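Local coordinates for Non-structural polyprotein (Sindbis virus, PDB 4GUA) that carries the protease activity that probably cleaves the viral replicase polyprotein, joined in one precursor to a macro domain and a zinc-binding domain, at residues R286-V291 / R310-S315; Q319-H324 / G538-Y543. All coordinates share one frame; numbering follows the deposited sequence.

Both contacts lie well inside the chain, their centres about 15 Å apart, but they join different kinds of element. Contact 1 pairs 286-291 with 310-315, the two arms of one beta hairpin at the margin of a mixed sheet; it is a buried contact, and backbone hydrogen bonds carry much of it. Contact 2 is long-range and partly buried: the extended lead-in to helix 323-333 meets a loop in the zinc-binding domain of nsP3, with 230 Å² covered against 565 Å² and no hydrogen bond across. The two touch where Val291 CG1 meets Phe320 CE1 at 3.4 Å, so the segment after the hairpin packs back against its edge strand, nearer the middle of the chain.

Contact 1. Residues R286-V291 / R310-S315; sequences RKFVRV and RQLDNS
Lys287 and Asn314 lie side by side and point the same way, and the lysine NZ closes on Asn314 OD1 at 2.7 Å. A bend at the last torsion (chi4 -57°) turns NZ toward that oxygen, which it meets in the carbonyl plane. The backbone joins the same pair, Asn314 N donating to Lys287 O at 2.9 Å. NZ is held again by the carbonyl O of Glu513.

Arg310 supplies the other end. Arg310 N donates to Arg290 O at 2.9 Å and almost straight (177°), while Arg310 O receives weak bonds from the N atoms of both Val289 and Arg290. Two residues thus face one, a classic beta bulge; Val289 N also reaches Gln311 O at 3.3 Å. The guanidinium of Arg310 leaves the pair for Gly341 O.

Between these ends, Leu312 CD1 sits over one face of the Phe288 ring, offset toward the rim, 4.2 Å from its centroid, a CH-pi contact.

Phe288 and Leu312 pack on Leu256 of helix 237-257 and Leu259 of strand 259-260; Val289 and Gln311 meet helix 488-502, while strand 288-294 closes the edge of the seven-stranded sheet, whose strand order resembles a methyltransferase-like fold.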
ATOM      1  N   ARG A 286       0.334   0.512  -9.204  1.00 57.36           N
ATOM      2  CA  ARG A 286       1.305   1.424  -9.786  1.00 61.65           C
ATOM      3  C   ARG A 286       0.984   1.674 -11.270  1.00 65.28           C
ATOM      4  O   ARG A 286       1.350   2.709 -11.832  1.00 63.54           O
ATOM      5  CB  ARG A 286       2.740   0.885  -9.627  1.00 63.12           C
ATOM      6  CG  ARG A 286       3.601   1.796  -8.767  1.00 65.87           C
ATOM      7  CD  ARG A 286       5.077   1.393  -8.610  1.00 74.85           C
ATOM      8  NE  ARG A 286       5.432   0.006  -8.912  1.00 75.77           N
ATOM      9  CZ  ARG A 286       5.438  -0.985  -8.023  1.00 74.54           C
ATOM     10  NH1 ARG A 286       5.068  -0.772  -6.767  1.00 82.15           N
ATOM     11  NH2 ARG A 286       5.798  -2.204  -8.397  1.00 61.74           N
ATOM     12  N   LYS A 287       0.294   0.724 -11.898  1.00 63.78           N
ATOM     13  CA  LYS A 287      -0.020   0.811 -13.325  1.00 60.80           C
ATOM     14  C   LYS A 287      -1.231   1.688 -13.664  1.00 61.46           C
ATOM     15  O   LYS A 287      -1.516   1.915 -14.843  1.00 64.51           O
ATOM     16  CB  LYS A 287      -0.262  -0.589 -13.891  1.00 58.98           C
ATOM     17  CG  LYS A 287       0.924  -1.516 -13.771  1.00 57.72           C
ATOM     18  CD  LYS A 287       0.625  -2.893 -14.333  1.00 56.78           C
ATOM     19  CE  LYS A 287       1.808  -3.836 -14.139  1.00 57.62           C
ATOM     20  NZ  LYS A 287       3.061  -3.314 -14.741  1.00 55.23           N
ATOM     21  N   PHE A 288      -1.941   2.171 -12.646  1.00 56.83           N
ATOM     22  CA  PHE A 288      -3.191   2.912 -12.862  1.00 51.13           C
ATOM     23  C   PHE A 288      -3.165   4.288 -12.222  1.00 51.52           C
ATOM     24  O   PHE A 288      -2.451   4.518 -11.248  1.00 58.70           O
ATOM     25  CB  PHE A 288      -4.385   2.129 -12.313  1.00 50.38           C
ATOM     26  CG  PHE A 288      -4.661   0.850 -13.045  1.00 51.45           C
ATOM     27  CD1 PHE A 288      -3.941  -0.300 -12.756  1.00 50.61           C
ATOM     28  CD2 PHE A 288      -5.652   0.794 -14.009  1.00 47.29           C
ATOM     29  CE1 PHE A 288      -4.195  -1.483 -13.429  1.00 52.37           C
ATOM     30  CE2 PHE A 288      -5.915  -0.383 -14.685  1.00 51.92           C
ATOM     31  CZ  PHE A 288      -5.185  -1.524 -14.397  1.00 54.22           C
ATOM     32  N   VAL A 289      -3.962   5.196 -12.775  1.00 55.76           N
ATOM     33  CA  VAL A 289      -4.054   6.560 -12.268  1.00 59.28           C
ATOM     34  C   VAL A 289      -4.699   6.576 -10.883  1.00 60.04           C
ATOM     35  O   VAL A 289      -4.214   7.242  -9.967  1.00 62.89           O
ATOM     36  CB  VAL A 289      -4.894   7.446 -13.214  1.00 64.49           C
ATOM     37  CG1 VAL A 289      -4.966   8.862 -12.689  1.00 64.46           C
ATOM     38  CG2 VAL A 289      -4.299   7.450 -14.607  1.00 66.41           C
ATOM     39  N   ARG A 290      -5.788   5.825 -10.743  1.00 54.71           N
ATOM     40  CA  ARG A 290      -6.517   5.719  -9.482  1.00 55.00           C
ATOM     41  C   ARG A 290      -6.794   4.266  -9.135  1.00 57.81           C
ATOM     42  O   ARG A 290      -6.865   3.404 -10.014  1.00 60.71           O
ATOM     43  CB  ARG A 290      -7.876   6.404  -9.571  1.00 53.48           C
ATOM     44  CG  ARG A 290      -7.890   7.909  -9.605  1.00 56.81           C
ATOM     45  CD  ARG A 290      -9.341   8.345  -9.610  1.00 62.95           C
ATOM     46  NE  ARG A 290      -9.527   9.786  -9.694  1.00 68.38           N
ATOM     47  CZ  ARG A 290      -9.658  10.593  -8.652  1.00 78.59           C
ATOM     48  NH1 ARG A 290      -9.606  10.115  -7.413  1.00 82.72           N
ATOM     49  NH2 ARG A 290      -9.837  11.891  -8.855  1.00 83.69           N
ATOM     50  N   VAL A 291      -6.956   3.996  -7.848  1.00 52.64           N
ATOM     51  CA  VAL A 291      -7.508   2.724  -7.421  1.00 56.27           C
ATOM     52  C   VAL A 291      -8.337   2.931  -6.157  1.00 59.52           C
ATOM     53  O   VAL A 291      -7.916   3.624  -5.229  1.00 58.27           O
ATOM     54  CB  VAL A 291      -6.412   1.649  -7.208  1.00 57.02           C
ATOM     55  CG1 VAL A 291      -5.298   2.176  -6.333  1.00 59.68           C
ATOM     56  CG2 VAL A 291      -7.011   0.385  -6.613  1.00 56.64           C
ATOM     57  N   ARG A 310      -8.438   2.186 -12.088  1.00 60.49           N
ATOM     58  CA  ARG A 310      -8.987   3.045 -13.140  1.00 64.80           C
ATOM     59  C   ARG A 310      -7.912   3.667 -14.030  1.00 66.16           C
ATOM     60  O   ARG A 310      -6.939   4.237 -13.527  1.00 62.55           O
ATOM     61  CB  ARG A 310      -9.792   4.185 -12.518  1.00 69.04           C
ATOM     62  CG  ARG A 310     -11.059   3.773 -11.810  1.00 71.90           C
ATOM     63  CD  ARG A 310     -11.789   4.998 -11.274  1.00 73.56           C
ATOM     64  NE  ARG A 310     -12.887   4.625 -10.392  1.00 76.09           N
ATOM     65  CZ  ARG A 310     -14.046   4.138 -10.817  1.00 84.20           C
ATOM     66  NH1 ARG A 310     -14.262   3.963 -12.117  1.00 96.88           N
ATOM     67  NH2 ARG A 310     -14.993   3.822  -9.949  1.00 76.01           N
ATOM     68  N   GLN A 311      -8.137   3.618 -15.345  1.00 62.24           N
ATOM     69  CA  GLN A 311      -7.238   4.246 -16.311  1.00 56.59           C
ATOM     70  C   GLN A 311      -5.817   3.693 -16.340  1.00 57.89           C
ATOM     71  O   GLN A 311      -4.902   4.282 -15.752  1.00 53.64           O
ATOM     72  CB  GLN A 311      -7.186   5.753 -16.095  1.00 61.57           C
ATOM     73  CG  GLN A 311      -8.484   6.463 -16.369  1.00 62.21           C
ATOM     74  CD  GLN A 311      -8.347   7.955 -16.174  1.00 70.10           C
ATOM     75  OE1 GLN A 311      -8.407   8.722 -17.130  1.00 68.21           O
ATOM     76  NE2 GLN A 311      -8.147   8.375 -14.925  1.00 76.15           N
ATOM     77  N   LEU A 312      -5.641   2.550 -17.001  1.00 63.75           N
ATOM     78  CA  LEU A 312      -4.329   1.918 -17.092  1.00 62.62           C
ATOM     79  C   LEU A 312      -3.436   2.654 -18.075  1.00 58.62           C
ATOM     80  O   LEU A 312      -3.735   2.705 -19.262  1.00 59.97           O
ATOM     81  CB  LEU A 312      -4.508   0.496 -17.630  1.00 61.64           C
ATOM     82  CG  LEU A 312      -3.266  -0.219 -18.175  1.00 58.11           C
ATOM     83  CD1 LEU A 312      -2.412  -0.731 -17.037  1.00 60.24           C
ATOM     84  CD2 LEU A 312      -3.668  -1.355 -19.094  1.00 53.03           C
ATOM     85  N   ASP A 313      -2.364   3.261 -17.570  1.00 57.45           N
ATOM     86  CA  ASP A 313      -1.244   3.690 -18.407  1.00 63.95           C
ATOM     87  C   ASP A 313       0.012   2.815 -18.241  1.00 68.67           C
ATOM     88  O   ASP A 313       1.027   3.029 -18.914  1.00 68.55           O
ATOM     89  CB  ASP A 313      -0.924   5.164 -18.170  1.00 69.81           C
ATOM     90  CG  ASP A 313      -0.547   5.456 -16.737  1.00 74.94           C
ATOM     91  OD1 ASP A 313      -0.248   4.500 -15.989  1.00 76.31           O
ATOM     92  OD2 ASP A 313      -0.557   6.646 -16.348  1.00 76.06           O
ATOM     93  N   ASN A 314      -0.055   1.847 -17.331  1.00 67.35           N
ATOM     94  CA  ASN A 314       1.090   0.987 -17.012  1.00 67.39           C
ATOM     95  C   ASN A 314       2.374   1.780 -16.757  1.00 67.06           C
ATOM     96  O   ASN A 314       3.433   1.493 -17.316  1.00 65.67           O
ATOM     97  CB  ASN A 314       1.332  -0.034 -18.128  1.00 68.52           C
ATOM     98  CG  ASN A 314       2.345  -1.096 -17.738  1.00 64.41           C
ATOM     99  OD1 ASN A 314       2.441  -1.485 -16.575  1.00 63.19           O
ATOM    100  ND2 ASN A 314       3.122  -1.550 -18.708  1.00 68.55           N
ATOM    101  N   SER A 315       2.280   2.763 -15.874  1.00 71.41           N
ATOM    102  CA  SER A 315       3.412   3.619 -15.562  1.00 75.39           C
ATOM    103  C   SER A 315       4.470   2.829 -14.795  1.00 81.99           C
ATOM    104  O   SER A 315       4.184   1.841 -14.117  1.00 80.34           O
ATOM    105  CB  SER A 315       2.962   4.826 -14.735  1.00 75.54           C
ATOM    106  OG  SER A 315       4.066   5.632 -14.354  1.00 70.79           O
TER

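Contact 2. Residues Q319-H324 / G538-Y543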
ATOM      1  N   GLN A 319       4.518   6.711  -8.080  1.00 72.17           N
ATOM      2  CA  GLN A 319       4.774   6.400  -6.684  1.00 66.67           C
ATOM      3  C   GLN A 319       3.453   6.208  -5.965  1.00 68.33           C
ATOM      4  O   GLN A 319       2.764   7.177  -5.648  1.00 70.69           O
ATOM      5  CB  GLN A 319       5.580   7.525  -6.040  1.00 62.67           C
ATOM      6  CG  GLN A 319       6.941   7.710  -6.684  1.00 67.53           C
ATOM      7  CD  GLN A 319       7.725   8.884  -6.126  1.00 70.83           C
ATOM      8  OE1 GLN A 319       7.157   9.885  -5.684  1.00 68.91           O
ATOM      9  NE2 GLN A 319       9.048   8.769  -6.157  1.00 74.73           N
ATOM     10  N   PHE A 320       3.133   4.950  -5.667  1.00 68.59           N
ATOM     11  CA  PHE A 320       1.858   4.599  -5.052  1.00 62.50           C
ATOM     12  C   PHE A 320       2.032   4.310  -3.568  1.00 62.49           C
ATOM     13  O   PHE A 320       2.970   3.625  -3.170  1.00 66.33           O
ATOM     14  CB  PHE A 320       1.246   3.378  -5.745  1.00 57.72           C
ATOM     15  CG  PHE A 320       0.030   2.834  -5.049  1.00 63.46           C
ATOM     16  CD1 PHE A 320      -1.239   3.314  -5.361  1.00 58.58           C
ATOM     17  CD2 PHE A 320       0.150   1.847  -4.079  1.00 64.55           C
ATOM     18  CE1 PHE A 320      -2.366   2.820  -4.718  1.00 53.15           C
ATOM     19  CE2 PHE A 320      -0.972   1.349  -3.431  1.00 60.91           C
ATOM     20  CZ  PHE A 320      -2.233   1.839  -3.751  1.00 53.96           C
ATOM     21  N   THR A 321       1.126   4.838  -2.752  1.00 62.77           N
ATOM     22  CA  THR A 321       1.117   4.536  -1.327  1.00 61.99           C
ATOM     23  C   THR A 321      -0.302   4.170  -0.912  1.00 58.92           C
ATOM     24  O   THR A 321      -1.258   4.754  -1.416  1.00 64.09           O
ATOM     25  CB  THR A 321       1.647   5.724  -0.502  1.00 64.64           C
ATOM     26  OG1 THR A 321       0.773   6.853  -0.646  1.00 57.38           O
ATOM     27  CG2 THR A 321       3.046   6.109  -0.970  1.00 64.98           C
ATOM     28  N   PRO A 322      -0.449   3.175  -0.018  1.00 56.46           N
ATOM     29  CA  PRO A 322      -1.802   2.694   0.267  1.00 59.12           C
ATOM     30  C   PRO A 322      -2.553   3.455   1.357  1.00 63.06           C
ATOM     31  O   PRO A 322      -3.324   2.834   2.086  1.00 61.90           O
ATOM     32  CB  PRO A 322      -1.539   1.273   0.760  1.00 60.22           C
ATOM     33  CG  PRO A 322      -0.239   1.406   1.500  1.00 57.54           C
ATOM     34  CD  PRO A 322       0.574   2.405   0.712  1.00 57.63           C
ATOM     35  N   HIS A 323      -2.414   4.770   1.425  1.00 66.61           N
ATOM     36  CA  HIS A 323      -3.066   5.525   2.485  1.00 58.34           C
ATOM     37  C   HIS A 323      -4.552   5.523   2.199  1.00 60.20           C
ATOM     38  O   HIS A 323      -5.375   5.120   3.027  1.00 64.66           O
ATOM     39  CB  HIS A 323      -2.521   6.942   2.542  1.00 59.03           C
ATOM     40  CG  HIS A 323      -1.068   7.010   2.895  1.00 64.52           C
ATOM     41  ND1 HIS A 323      -0.065   6.776   1.978  1.00 65.82           N
ATOM     42  CD2 HIS A 323      -0.449   7.299   4.064  1.00 65.75           C
ATOM     43  CE1 HIS A 323       1.108   6.909   2.570  1.00 61.57           C
ATOM     44  NE2 HIS A 323       0.903   7.227   3.835  1.00 63.98           N
ATOM     45  N   HIS A 324      -4.879   5.988   1.001  1.00 56.92           N
ATOM     46  CA  HIS A 324      -6.253   6.065   0.549  1.00 51.02           C
ATOM     47  C   HIS A 324      -6.923   4.707   0.566  1.00 57.38           C
ATOM     48  O   HIS A 324      -7.943   4.519   1.211  1.00 59.76           O
ATOM     49  CB  HIS A 324      -6.296   6.610  -0.866  1.00 50.60           C
ATOM     50  CG  HIS A 324      -7.640   6.498  -1.505  1.00 51.05           C
ATOM     51  ND1 HIS A 324      -7.824   5.943  -2.752  1.00 56.87           N
ATOM     52  CD2 HIS A 324      -8.869   6.859  -1.069  1.00 50.79           C
ATOM     53  CE1 HIS A 324      -9.109   5.973  -3.058  1.00 56.96           C
ATOM     54  NE2 HIS A 324      -9.764   6.524  -2.054  1.00 49.60           N
ATOM     55  N   GLY A 538       9.482   0.592  -8.290  1.00 66.98           N
ATOM     56  CA  GLY A 538       9.180  -0.351  -7.221  1.00 69.80           C
ATOM     57  C   GLY A 538       8.433   0.222  -6.018  1.00 68.66           C
ATOM     58  O   GLY A 538       7.988   1.371  -6.021  1.00 67.01           O
ATOM     59  N   LYS A 539       8.256  -0.614  -4.997  1.00 61.13           N
ATOM     60  CA  LYS A 539       7.532  -0.227  -3.791  1.00 52.68           C
ATOM     61  C   LYS A 539       8.372   0.687  -2.887  1.00 56.92           C
ATOM     62  O   LYS A 539       9.600   0.682  -2.947  1.00 60.72           O
ATOM     63  CB  LYS A 539       7.082  -1.463  -3.011  1.00 49.83           C
ATOM     64  CG  LYS A 539       8.216  -2.188  -2.300  1.00 53.82           C
ATOM     65  CD  LYS A 539       7.706  -3.376  -1.507  1.00 55.72           C
ATOM     66  CE  LYS A 539       7.786  -4.656  -2.315  1.00 64.41           C
ATOM     67  NZ  LYS A 539       7.618  -5.834  -1.436  1.00 72.41           N
ATOM     68  N   LEU A 540       7.689   1.486  -2.071  1.00 57.48           N
ATOM     69  CA  LEU A 540       8.319   2.553  -1.303  1.00 56.01           C
ATOM     70  C   LEU A 540       8.622   2.232   0.170  1.00 58.15           C
ATOM     71  O   LEU A 540       9.120   3.094   0.909  1.00 50.78           O
ATOM     72  CB  LEU A 540       7.453   3.807  -1.407  1.00 57.17           C
ATOM     73  CG  LEU A 540       7.410   4.368  -2.833  1.00 56.67           C
ATOM     74  CD1 LEU A 540       6.331   5.416  -2.983  1.00 52.79           C
ATOM     75  CD2 LEU A 540       8.767   4.934  -3.245  1.00 56.48           C
ATOM     76  N   TYR A 541       8.324   1.005   0.587  1.00 59.68           N
ATOM     77  CA  TYR A 541       8.554   0.577   1.966  1.00 56.61           C
ATOM     78  C   TYR A 541       9.164  -0.818   1.994  1.00 53.86           C
ATOM     79  O   TYR A 541       8.750  -1.701   1.250  1.00 57.24           O
ATOM     80  CB  TYR A 541       7.235   0.562   2.756  1.00 53.71           C
ATOM     81  CG  TYR A 541       6.384   1.803   2.596  1.00 53.53           C
ATOM     82  CD1 TYR A 541       6.591   2.915   3.400  1.00 57.47           C
ATOM     83  CD2 TYR A 541       5.362   1.855   1.658  1.00 52.26           C
ATOM     84  CE1 TYR A 541       5.813   4.049   3.265  1.00 61.39           C
ATOM     85  CE2 TYR A 541       4.575   2.988   1.515  1.00 54.91           C
ATOM     86  CZ  TYR A 541       4.805   4.081   2.320  1.00 60.61           C
ATOM     87  OH  TYR A 541       4.030   5.212   2.188  1.00 63.32           O
ATOM     88  N   SER A 542      10.152  -1.027   2.847  1.00 56.34           N
ATOM     89  CA  SER A 542      10.729  -2.355   2.991  1.00 62.91           C
ATOM     90  C   SER A 542      11.400  -2.542   4.348  1.00 68.71           C
ATOM     91  O   SER A 542      11.853  -1.576   4.964  1.00 70.46           O
ATOM     92  CB  SER A 542      11.744  -2.603   1.876  1.00 62.68           C
ATOM     93  OG  SER A 542      12.134  -3.961   1.855  1.00 68.25           O
ATOM     94  N   TYR A 543      11.457  -3.785   4.816  1.00 64.37           N
ATOM     95  CA  TYR A 543      12.277  -4.114   5.980  1.00 60.10           C
ATOM     96  C   TYR A 543      13.689  -4.566   5.583  1.00 61.61           C
ATOM     97  O   TYR A 543      14.548  -4.746   6.446  1.00 65.34           O
ATOM     98  CB  TYR A 543      11.618  -5.204   6.817  1.00 58.18           C
ATOM     99  CG  TYR A 543      10.463  -4.726   7.667  1.00 59.68           C
ATOM    100  CD1 TYR A 543      10.694  -4.082   8.874  1.00 55.56           C
ATOM    101  CD2 TYR A 543       9.146  -4.953   7.287  1.00 51.29           C
ATOM    102  CE1 TYR A 543       9.659  -3.660   9.656  1.00 55.66           C
ATOM    103  CE2 TYR A 543       8.104  -4.533   8.067  1.00 47.71           C
ATOM    104  CZ  TYR A 543       8.365  -3.889   9.256  1.00 54.82           C
ATOM    105  OH  TYR A 543       7.332  -3.459  10.057  1.00 57.30           O
TER
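Leu540 and Tyr541 reach across to residues 319-324, and they do so in different ways. The leucine touches with one methyl: CD1 lies 3.8 Å from Gln319 CB, equally near the carbonyl O of Phe320, and 3.9 Å from Thr321 CG2. The tyrosine touches chiefly with its tip. Its side chain crosses that of Thr321 at about a right angle, bringing Tyr541 OH to 3.4 Å from Thr321 CG2, and OH stands as close to His323 CE1. Lower on the ring, Tyr541 CE2 passes Pro322 CD at 4.1 Å, the two side chains running in opposite directions.

The torsion of Thr321 (chi1 64°) sorts its branches: CG2 falls anti to the carbonyl carbon and faces the leucine and tyrosine, while OG1 takes the place between backbone N and carbonyl carbon. There Thr321 OG1 shares a hydrogen bond of 2.8 Å with His323 ND1. The other ring nitrogen, NE2, is bonded to His657 O, so both nitrogens of the imidazole are held and its rotation is fixed beside the tyrosine hydroxyl. Pro322 fills the N-cap position of helix 323-333, and its side chain also meets Glu278 of helix 275-286. Leu540 CB lies over one face of the Tyr541 ring, offset toward the rim, and Trp520 of strand 519-520 touches both Leu540 and Gln319. Backbone bonds of Leu540 with Thr602 tie the loop to a further part of the zinc-binding domain.

No hydrogen bond or salt bridge spans the segments. Apolar groups meet one another, the tyrosine OH and a backbone carbonyl by van der Waals contact, while the polar ends of Thr321 and His323 are satisfied within 319-324 and by His657.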